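Local coordinates for pectate lyase (Cellvibrio cellulosa, PDB 1GXM), which cleaves polygalacturonate (pectate) by anti-beta-elimination, this chain being the catalytic module of a family 10 polysaccharide lyase, at residues Leu16-Leu25 and Tyr139-Ala147; Val220-Gln231 and Ser321-Tyr331. All coordinates share one frame; numbering follows the deposited sequence.

Contact 1 (Leu16-Leu25 and Tyr139-Ala147); sequences LDGNPAANWL and YALTVLDFA
Trp24 and Tyr139 meet as an offset stack, the phenol ring lying against the five-membered half of the indole with centroids 4.6 Å apart and planes inclined at 28°. Tyr139 CD2 sits over one indole face, 3.4 Å from Trp24 CG, while Tyr139 CB lies above the six-membered half of the same ring as a CH-pi contact. The edge of that half runs into Val143, whose CG2 is 3.6 Å from Trp24 CZ3 and near the ring plane. With CG anti to the backbone N (chi1 166°), Trp24 swings its indole out to Tyr139 and Val143. Further along the Tyr139 ring, CE1 packs on Ala21 CB at 3.6 Å.

Two turns further along helix 139-147, Phe146 receives Leu25; the two side chains run alongside each other, pointing opposite ways, and Leu25 CD1 settles over the ring, 3.8 Å from its centroid. Ala22 CB and Leu16 CD1 both approach Phe146 CZ. Thr142 OG1 lies against Ala21 CB but is hydrogen-bonded to Ala138 O. Asn19 N-caps helix 20-25, its OD1 accepting from Ala22 N and, weakly, from Ala21 N.

Helix 77-90 touches Trp24, Tyr139 and Val143, and helix 219-226 packs on Pro20, Ala21 and Thr142, placing the contact in the helical part of the catalytic module. The axes of segments 20-25 and 139-147 cross at -75° without a hydrogen bond between them; cohesion is apolar and aromatic, while Thr142 OG1 and Asn19 OD1 spend their bonds on their own sides.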
loop_
_atom_site.group_PDB
_atom_site.type_symbol
_atom_site.label_atom_id
_atom_site.label_comp_id
_atom_site.label_asym_id
_atom_site.label_seq_id
_atom_site.Cartn_x
_atom_site.Cartn_y
_atom_site.Cartn_z
ATOM N N LEU A 16 -11.978 12.996 1.358
ATOM C CA LEU A 16 -11.718 11.577 1.219
ATOM C C LEU A 16 -12.521 10.989 0.062
ATOM O O LEU A 16 -12.326 9.834 -0.304
ATOM C CB LEU A 16 -12.048 10.849 2.518
ATOM C CG LEU A 16 -11.147 11.193 3.708
ATOM C CD1 LEU A 16 -11.731 10.582 4.985
ATOM C CD2 LEU A 16 -9.698 10.740 3.496
ATOM N N ASP A 17 -13.422 11.786 -0.506
ATOM C CA ASP A 17 -14.207 11.355 -1.655
ATOM C C ASP A 17 -13.322 11.219 -2.891
ATOM O O ASP A 17 -12.805 12.206 -3.401
ATOM C CB ASP A 17 -15.332 12.351 -1.946
ATOM C CG ASP A 17 -16.276 11.863 -3.042
ATOM O OD1 ASP A 17 -16.636 10.675 -3.010
ATOM O OD2 ASP A 17 -16.711 12.589 -3.970
ATOM N N GLY A 18 -13.179 9.989 -3.369
ATOM C CA GLY A 18 -12.297 9.662 -4.476
ATOM C C GLY A 18 -10.884 9.244 -4.080
ATOM O O GLY A 18 -10.064 8.940 -4.922
ATOM N N ASN A 19 -10.589 9.250 -2.790
ATOM C CA ASN A 19 -9.252 8.895 -2.348
ATOM C C ASN A 19 -9.088 7.385 -2.436
ATOM O O ASN A 19 -9.858 6.649 -1.829
ATOM C CB ASN A 19 -9.019 9.382 -0.929
ATOM C CG ASN A 19 -7.640 9.026 -0.418
ATOM O OD1 ASN A 19 -7.277 7.859 -0.350
ATOM N ND2 ASN A 19 -6.871 10.037 -0.037
ATOM N N PRO A 20 -8.130 6.906 -3.218
ATOM C CA PRO A 20 -7.989 5.461 -3.429
ATOM C C PRO A 20 -7.849 4.633 -2.155
ATOM O O PRO A 20 -8.348 3.510 -2.069
ATOM C CB PRO A 20 -6.729 5.357 -4.290
ATOM C CG PRO A 20 -6.671 6.623 -4.995
ATOM C CD PRO A 20 -7.188 7.659 -4.066
ATOM N N ALA A 21 -7.117 5.159 -1.181
ATOM C CA ALA A 21 -6.918 4.449 0.077
ATOM C C ALA A 21 -8.213 4.373 0.885
ATOM O O ALA A 21 -8.538 3.348 1.463
ATOM C CB ALA A 21 -5.825 5.123 0.870
ATOM N N ALA A 22 -8.953 5.466 0.921
ATOM C CA ALA A 22 -10.240 5.490 1.582
ATOM C C ALA A 22 -11.218 4.550 0.872
ATOM O O ALA A 22 -12.014 3.860 1.518
ATOM C CB ALA A 22 -10.799 6.892 1.577
ATOM N N ASN A 23 -11.166 4.518 -0.454
ATOM C CA ASN A 23 -12.033 3.627 -1.214
ATOM C C ASN A 23 -11.696 2.175 -0.865
ATOM O O ASN A 23 -12.579 1.332 -0.672
ATOM C CB ASN A 23 -11.864 3.841 -2.707
ATOM C CG ASN A 23 -12.547 5.094 -3.225
ATOM O OD1 ASN A 23 -12.270 5.537 -4.347
ATOM N ND2 ASN A 23 -13.437 5.656 -2.443
ATOM N N TRP A 24 -10.410 1.865 -0.785
ATOM C CA TRP A 24 -10.003 0.525 -0.412
ATOM C C TRP A 24 -10.571 0.155 0.964
ATOM O O TRP A 24 -11.104 -0.940 1.179
ATOM C CB TRP A 24 -8.464 0.376 -0.411
ATOM C CG TRP A 24 -8.107 -0.860 0.283
ATOM C CD1 TRP A 24 -8.106 -2.113 -0.241
ATOM C CD2 TRP A 24 -7.834 -0.992 1.664
ATOM N NE1 TRP A 24 -7.835 -3.023 0.742
ATOM C CE2 TRP A 24 -7.662 -2.359 1.924
ATOM C CE3 TRP A 24 -7.697 -0.086 2.731
ATOM C CZ2 TRP A 24 -7.376 -2.845 3.193
ATOM C CZ3 TRP A 24 -7.406 -0.581 3.989
ATOM C CH2 TRP A 24 -7.265 -1.936 4.203
ATOM N N LEU A 25 -10.448 1.061 1.918
ATOM C CA LEU A 25 -10.838 0.758 3.291
ATOM C C LEU A 25 -12.348 0.547 3.356
ATOM O O LEU A 25 -12.853 -0.396 3.958
ATOM C CB LEU A 25 -10.421 1.885 4.210
ATOM C CG LEU A 25 -10.565 1.616 5.710
ATOM C CD1 LEU A 25 -9.512 2.396 6.490
ATOM C CD2 LEU A 25 -11.975 1.978 6.202
ATOM N N TYR A 139 -1.712 1.392 3.231
ATOM C CA TYR A 139 -3.089 1.096 3.595
ATOM C C TYR A 139 -3.158 0.711 5.063
ATOM O O TYR A 139 -4.152 0.987 5.698
ATOM C CB TYR A 139 -3.720 0.047 2.680
ATOM C CG TYR A 139 -4.068 0.554 1.291
ATOM C CD1 TYR A 139 -3.699 1.827 0.836
ATOM C CD2 TYR A 139 -4.730 -0.280 0.414
ATOM C CE1 TYR A 139 -4.015 2.249 -0.459
ATOM C CE2 TYR A 139 -5.042 0.129 -0.857
ATOM C CZ TYR A 139 -4.678 1.400 -1.290
ATOM O OH TYR A 139 -4.991 1.809 -2.567
ATOM N N ALA A 140 -2.099 0.127 5.612
ATOM C CA ALA A 140 -2.034 -0.103 7.063
ATOM C C ALA A 140 -2.094 1.220 7.814
ATOM O O ALA A 140 -2.789 1.350 8.812
ATOM C CB ALA A 140 -0.805 -0.849 7.439
ATOM N N LEU A 141 -1.344 2.202 7.342
ATOM C CA LEU A 141 -1.377 3.515 7.963
ATOM C C LEU A 141 -2.736 4.151 7.812
ATOM O O LEU A 141 -3.180 4.876 8.684
ATOM C CB LEU A 141 -0.290 4.437 7.414
ATOM C CG LEU A 141 1.125 3.999 7.732
ATOM C CD1 LEU A 141 2.098 4.879 7.024
ATOM C CD2 LEU A 141 1.380 4.032 9.227
ATOM N N THR A 142 -3.394 3.912 6.687
ATOM C CA THR A 142 -4.733 4.433 6.456
ATOM C C THR A 142 -5.697 3.847 7.481
ATOM O O THR A 142 -6.513 4.561 8.066
ATOM C CB THR A 142 -5.196 4.109 5.039
ATOM O OG1 THR A 142 -4.338 4.775 4.099
ATOM C CG2 THR A 142 -6.602 4.666 4.749
ATOM N N VAL A 143 -5.603 2.548 7.719
ATOM C CA VAL A 143 -6.451 1.908 8.726
ATOM C C VAL A 143 -6.205 2.565 10.081
ATOM O O VAL A 143 -7.152 2.932 10.797
ATOM C CB VAL A 143 -6.192 0.403 8.817
ATOM C CG1 VAL A 143 -6.947 -0.180 9.992
ATOM C CG2 VAL A 143 -6.598 -0.292 7.535
ATOM N N LEU A 144 -4.942 2.684 10.456
ATOM C CA LEU A 144 -4.611 3.279 11.755
ATOM C C LEU A 144 -5.092 4.719 11.833
ATOM O O LEU A 144 -5.537 5.167 12.874
ATOM C CB LEU A 144 -3.116 3.179 12.043
ATOM C CG LEU A 144 -2.625 1.750 12.263
ATOM C CD1 LEU A 144 -1.118 1.768 12.332
ATOM C CD2 LEU A 144 -3.225 1.137 13.512
ATOM N N ASP A 145 -4.996 5.446 10.731
ATOM C CA ASP A 145 -5.473 6.823 10.693
ATOM C C ASP A 145 -6.981 6.899 10.826
ATOM O O ASP A 145 -7.489 7.758 11.519
ATOM C CB ASP A 145 -5.032 7.510 9.426
ATOM C CG ASP A 145 -5.485 8.924 9.369
ATOM O OD1 ASP A 145 -4.923 9.781 10.101
ATOM O OD2 ASP A 145 -6.403 9.254 8.602
ATOM N N PHE A 146 -7.707 6.011 10.171
ATOM C CA PHE A 146 -9.143 5.976 10.339
ATOM C C PHE A 146 -9.478 5.650 11.802
ATOM O O PHE A 146 -10.366 6.268 12.395
ATOM C CB PHE A 146 -9.780 4.975 9.388
ATOM C CG PHE A 146 -10.139 5.558 8.049
ATOM C CD1 PHE A 146 -9.198 6.227 7.292
ATOM C CD2 PHE A 146 -11.422 5.433 7.553
ATOM C CE1 PHE A 146 -9.534 6.756 6.076
ATOM C CE2 PHE A 146 -11.755 5.943 6.324
ATOM C CZ PHE A 146 -10.815 6.627 5.587
ATOM N N ALA A 147 -8.745 4.713 12.401
ATOM C CA ALA A 147 -8.973 4.350 13.793
ATOM C C ALA A 147 -8.685 5.567 14.664
ATOM O O ALA A 147 -9.484 5.927 15.544
ATOM C CB ALA A 147 -8.094 3.174 14.177
#

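Contact 2 (Val220-Gln231 and Ser321-Tyr331)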
loop_
_atom_site.group_PDB
_atom_site.type_symbol
_atom_site.label_atom_id
_atom_site.label_comp_id
_atom_site.label_asym_id
_atom_site.label_seq_id
_atom_site.Cartn_x
_atom_site.Cartn_y
_atom_site.Cartn_z
ATOM N N VAL A 220 1.168 5.273 -5.916
ATOM C CA VAL A 220 -0.199 5.794 -5.916
ATOM C C VAL A 220 -0.786 5.741 -4.513
ATOM O O VAL A 220 -1.277 6.733 -3.979
ATOM C CB VAL A 220 -1.089 4.975 -6.851
ATOM C CG1 VAL A 220 -2.542 5.419 -6.760
ATOM C CG2 VAL A 220 -0.570 5.053 -8.282
ATOM N N GLY A 221 -0.704 4.574 -3.889
ATOM C CA GLY A 221 -1.288 4.394 -2.579
ATOM C C GLY A 221 -0.590 5.217 -1.527
ATOM O O GLY A 221 -1.208 5.651 -0.557
ATOM N N VAL A 222 0.712 5.402 -1.677
ATOM C CA VAL A 222 1.451 6.229 -0.720
ATOM C C VAL A 222 0.928 7.661 -0.803
ATOM O O VAL A 222 0.655 8.308 0.199
ATOM C CB VAL A 222 2.953 6.202 -0.996
ATOM C CG1 VAL A 222 3.670 7.114 -0.015
ATOM C CG2 VAL A 222 3.513 4.798 -0.870
ATOM N N LEU A 223 0.793 8.172 -2.017
ATOM C CA LEU A 223 0.218 9.499 -2.208
ATOM C C LEU A 223 -1.200 9.594 -1.666
ATOM O O LEU A 223 -1.572 10.560 -1.026
ATOM C CB LEU A 223 0.266 9.898 -3.674
ATOM C CG LEU A 223 1.678 10.128 -4.177
ATOM C CD1 LEU A 223 1.710 10.213 -5.704
ATOM C CD2 LEU A 223 2.318 11.373 -3.594
ATOM N N ALA A 224 -1.990 8.572 -1.915
ATOM C CA ALA A 224 -3.358 8.556 -1.435
ATOM C C ALA A 224 -3.357 8.621 0.094
ATOM O O ALA A 224 -4.119 9.379 0.691
ATOM C CB ALA A 224 -4.059 7.319 -1.923
ATOM N N PHE A 225 -2.507 7.838 0.744
ATOM C CA PHE A 225 -2.395 7.932 2.194
ATOM C C PHE A 225 -1.991 9.336 2.639
ATOM O O PHE A 225 -2.581 9.893 3.556
ATOM C CB PHE A 225 -1.399 6.936 2.773
ATOM C CG PHE A 225 -1.046 7.274 4.169
ATOM C CD1 PHE A 225 -1.978 7.139 5.176
ATOM C CD2 PHE A 225 0.166 7.863 4.449
ATOM C CE1 PHE A 225 -1.678 7.566 6.461
ATOM C CE2 PHE A 225 0.455 8.294 5.712
ATOM C CZ PHE A 225 -0.464 8.122 6.719
ATOM N N LEU A 226 -0.975 9.904 2.017
ATOM C CA LEU A 226 -0.550 11.250 2.395
ATOM C C LEU A 226 -1.661 12.250 2.258
ATOM O O LEU A 226 -1.752 13.174 3.061
ATOM C CB LEU A 226 0.661 11.704 1.605
ATOM C CG LEU A 226 1.972 11.026 1.965
ATOM C CD1 LEU A 226 3.027 11.537 0.979
ATOM C CD2 LEU A 226 2.411 11.261 3.398
ATOM N N MET A 227 -2.518 12.061 1.269
ATOM C CA MET A 227 -3.625 12.943 1.020
ATOM C C MET A 227 -4.742 12.812 2.063
ATOM O O MET A 227 -5.639 13.649 2.071
ATOM C CB MET A 227 -4.146 12.736 -0.397
ATOM C CG MET A 227 -3.182 13.277 -1.413
ATOM S SD MET A 227 -3.558 12.859 -3.097
ATOM C CE MET A 227 -4.593 14.214 -3.603
ATOM N N THR A 228 -4.688 11.800 2.927
ATOM C CA THR A 228 -5.628 11.705 4.041
ATOM C C THR A 228 -5.137 12.529 5.240
ATOM O O THR A 228 -5.890 12.736 6.185
ATOM C CB THR A 228 -5.853 10.255 4.538
ATOM O OG1 THR A 228 -4.662 9.777 5.194
ATOM C CG2 THR A 228 -6.196 9.257 3.398
ATOM N N GLN A 229 -3.875 12.931 5.229
ATOM C CA GLN A 229 -3.256 13.589 6.375
ATOM C C GLN A 229 -3.461 15.086 6.352
ATOM O O GLN A 229 -3.731 15.671 5.302
ATOM C CB GLN A 229 -1.763 13.266 6.410
ATOM C CG GLN A 229 -1.505 11.802 6.610
ATOM C CD GLN A 229 -2.165 11.324 7.900
ATOM O OE1 GLN A 229 -1.728 11.698 8.983
ATOM N NE2 GLN A 229 -3.240 10.558 7.786
ATOM N N PRO A 230 -3.364 15.717 7.528
ATOM C CA PRO A 230 -3.308 17.173 7.553
ATOM C C PRO A 230 -2.220 17.636 6.610
ATOM O O PRO A 230 -1.085 17.171 6.704
ATOM C CB PRO A 230 -2.950 17.485 9.010
ATOM C CG PRO A 230 -3.440 16.337 9.792
ATOM C CD PRO A 230 -3.264 15.153 8.885
ATOM N N GLN A 231 -2.596 18.511 5.693
ATOM C CA GLN A 231 -1.697 18.960 4.640
ATOM C C GLN A 231 -0.781 20.075 5.136
ATOM O O GLN A 231 -0.952 21.229 4.812
ATOM C CB GLN A 231 -2.475 19.390 3.407
ATOM C CG GLN A 231 -3.265 18.266 2.767
ATOM C CD GLN A 231 -2.373 17.177 2.204
ATOM O OE1 GLN A 231 -1.646 17.406 1.236
ATOM N NE2 GLN A 231 -2.422 16.000 2.812
ATOM N N SER A 321 -5.645 7.219 -11.678
ATOM C CA SER A 321 -6.483 7.417 -10.509
ATOM C C SER A 321 -5.949 8.570 -9.638
ATOM O O SER A 321 -6.701 9.446 -9.209
ATOM C CB SER A 321 -6.600 6.126 -9.713
ATOM O OG SER A 321 -5.375 5.740 -9.183
ATOM N N ILE A 322 -4.653 8.582 -9.382
ATOM C CA ILE A 322 -4.120 9.601 -8.491
ATOM C C ILE A 322 -4.071 10.954 -9.155
ATOM O O ILE A 322 -4.263 11.962 -8.506
ATOM C CB ILE A 322 -2.736 9.201 -7.904
ATOM C CG1 ILE A 322 -2.469 9.970 -6.609
ATOM C CG2 ILE A 322 -1.617 9.353 -8.903
ATOM C CD1 ILE A 322 -3.370 9.576 -5.465
ATOM N N ILE A 323 -3.828 10.982 -10.457
ATOM C CA ILE A 323 -3.788 12.246 -11.196
ATOM C C ILE A 323 -5.168 12.870 -11.218
ATOM O O ILE A 323 -5.320 14.063 -10.957
ATOM C CB ILE A 323 -3.265 12.019 -12.622
ATOM C CG1 ILE A 323 -1.772 11.711 -12.545
ATOM C CG2 ILE A 323 -3.566 13.221 -13.518
ATOM C CD1 ILE A 323 -1.207 11.242 -13.843
ATOM N N ASN A 324 -6.181 12.062 -11.473
ATOM C CA ASN A 324 -7.533 12.590 -11.543
ATOM C C ASN A 324 -7.990 13.056 -10.179
ATOM O O ASN A 324 -8.665 14.070 -10.058
ATOM C CB ASN A 324 -8.506 11.568 -12.122
ATOM C CG ASN A 324 -8.310 11.361 -13.623
ATOM O OD1 ASN A 324 -8.774 10.368 -14.177
ATOM N ND2 ASN A 324 -7.583 12.267 -14.263
ATOM N N PHE A 325 -7.611 12.328 -9.137
ATOM C CA PHE A 325 -7.952 12.724 -7.774
ATOM C C PHE A 325 -7.223 14.002 -7.411
ATOM O O PHE A 325 -7.835 14.929 -6.865
ATOM C CB PHE A 325 -7.612 11.618 -6.782
ATOM C CG PHE A 325 -7.956 11.954 -5.366
ATOM C CD1 PHE A 325 -9.249 12.280 -5.021
ATOM C CD2 PHE A 325 -6.991 11.954 -4.390
ATOM C CE1 PHE A 325 -9.564 12.600 -3.717
ATOM C CE2 PHE A 325 -7.312 12.252 -3.093
ATOM C CZ PHE A 325 -8.591 12.588 -2.763
ATOM N N ALA A 326 -5.936 14.083 -7.729
ATOM C CA ALA A 326 -5.188 15.310 -7.495
ATOM C C ALA A 326 -5.822 16.496 -8.207
ATOM O O ALA A 326 -5.884 17.580 -7.663
ATOM C CB ALA A 326 -3.776 15.155 -7.929
ATOM N N GLN A 327 -6.294 16.284 -9.427
ATOM C CA GLN A 327 -6.929 17.354 -10.196
ATOM C C GLN A 327 -8.171 17.835 -9.448
ATOM O O GLN A 327 -8.405 19.032 -9.317
ATOM C CB GLN A 327 -7.298 16.863 -11.598
ATOM C CG GLN A 327 -7.748 17.982 -12.551
ATOM C CD GLN A 327 -9.224 18.353 -12.438
ATOM O OE1 GLN A 327 -9.992 17.735 -11.679
ATOM N NE2 GLN A 327 -9.632 19.366 -13.200
ATOM N N LYS A 328 -8.968 16.885 -8.977
ATOM C CA LYS A 328 -10.207 17.155 -8.251
ATOM C C LYS A 328 -9.941 18.072 -7.047
ATOM O O LYS A 328 -10.708 19.006 -6.782
ATOM C CB LYS A 328 -10.825 15.823 -7.799
ATOM C CG LYS A 328 -12.226 15.840 -7.137
ATOM C CD LYS A 328 -12.378 14.574 -6.246
ATOM C CE LYS A 328 -13.696 13.829 -6.372
ATOM N NZ LYS A 328 -14.575 14.015 -5.179
ATOM N N VAL A 329 -8.854 17.821 -6.319
ATOM C CA VAL A 329 -8.556 18.573 -5.092
ATOM C C VAL A 329 -7.621 19.766 -5.305
ATOM O O VAL A 329 -7.252 20.439 -4.335
ATOM C CB VAL A 329 -7.980 17.670 -3.975
ATOM C CG1 VAL A 329 -8.895 16.511 -3.696
ATOM C CG2 VAL A 329 -6.571 17.181 -4.319
ATOM N N GLY A 330 -7.228 20.033 -6.545
ATOM C CA GLY A 330 -6.409 21.199 -6.875
ATOM C C GLY A 330 -4.901 21.022 -6.728
ATOM O O GLY A 330 -4.151 21.991 -6.632
ATOM N N TYR A 331 -4.447 19.774 -6.715
ATOM C CA TYR A 331 -3.026 19.447 -6.565
ATOM C C TYR A 331 -2.305 19.148 -7.876
ATOM O O TYR A 331 -1.138 18.732 -7.872
ATOM C CB TYR A 331 -2.879 18.255 -5.621
ATOM C CG TYR A 331 -2.763 18.624 -4.159
ATOM C CD1 TYR A 331 -3.301 19.807 -3.643
ATOM C CD2 TYR A 331 -2.131 17.778 -3.291
ATOM C CE1 TYR A 331 -3.170 20.109 -2.295
ATOM C CE2 TYR A 331 -2.014 18.057 -1.975
ATOM C CZ TYR A 331 -2.524 19.225 -1.470
ATOM O OH TYR A 331 -2.369 19.465 -0.135
#
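The ring of Tyr331 presents its edge to Gln231, whose OE1 lies near the ring plane and accepts a 2.6 Å hydrogen bond from Tyr331 OH; amide and ring planes are turned 49° apart. Met227 meets the other ring, that of Phe325, with its sulfur at the edge, 4.8 Å from the centroid, a Met-aromatic contact. Met227 CE approaches obliquely, 3.4 Å from Phe325 CD2. The bend in the methionine chain at chi3 (90°) turns this methyl toward the last turn of helix 321-329, where it also lies 3.6 Å from Val329 CG2.

Toward the start of both segments the packing is aliphatic. Ile322 places CD1 3.8 Å from Val220 O, and its CG1 lies 4.0 Å from Leu223 CB. Val220 CG1 passes beside Ile322 and touches Ser321 OG.

Gln231 is held from both ends of its amide: NE2 donates to Gln229 O (2.8 Å) and to Leu226 O, which fixes the amide with OE1 toward Tyr331 OH. Gly330, with positive phi, closes helix 321-329 in a Schellman motif that leads directly into Tyr331. The axes of segments 220-226 and 321-329 run side by side, 24° apart, and helix 233-246 packs against both. The chemistry divides accordingly: apolar contact along the helices, then one short hydrogen bond from a fixed amide tying together the chain beyond their ends.

Overall arrangement
Both contacts are largely buried, contact 1 nearer the centre of the chain and contact 2 farther out, with exposed Ser321 at its margin. They share no helix, yet helix 219-226 of contact 2 packs on both helices of contact 1 through Ala224 and Phe225. Their segments also touch directly: Asp17 forms a salt bridge with Lys328, Asn19 ND2 probably donates to Ala224 O, and the turn 16-19 lies against Phe325. Contact 1 joins steeply crossed helices through aromatic and aliphatic packing alone, whereas contact 2, between nearly parallel helices, adds a polar tie to its aliphatic and sulfur-aromatic packing. Together they join the N-terminal segment and the C-terminal helix to the helical part of the catalytic module.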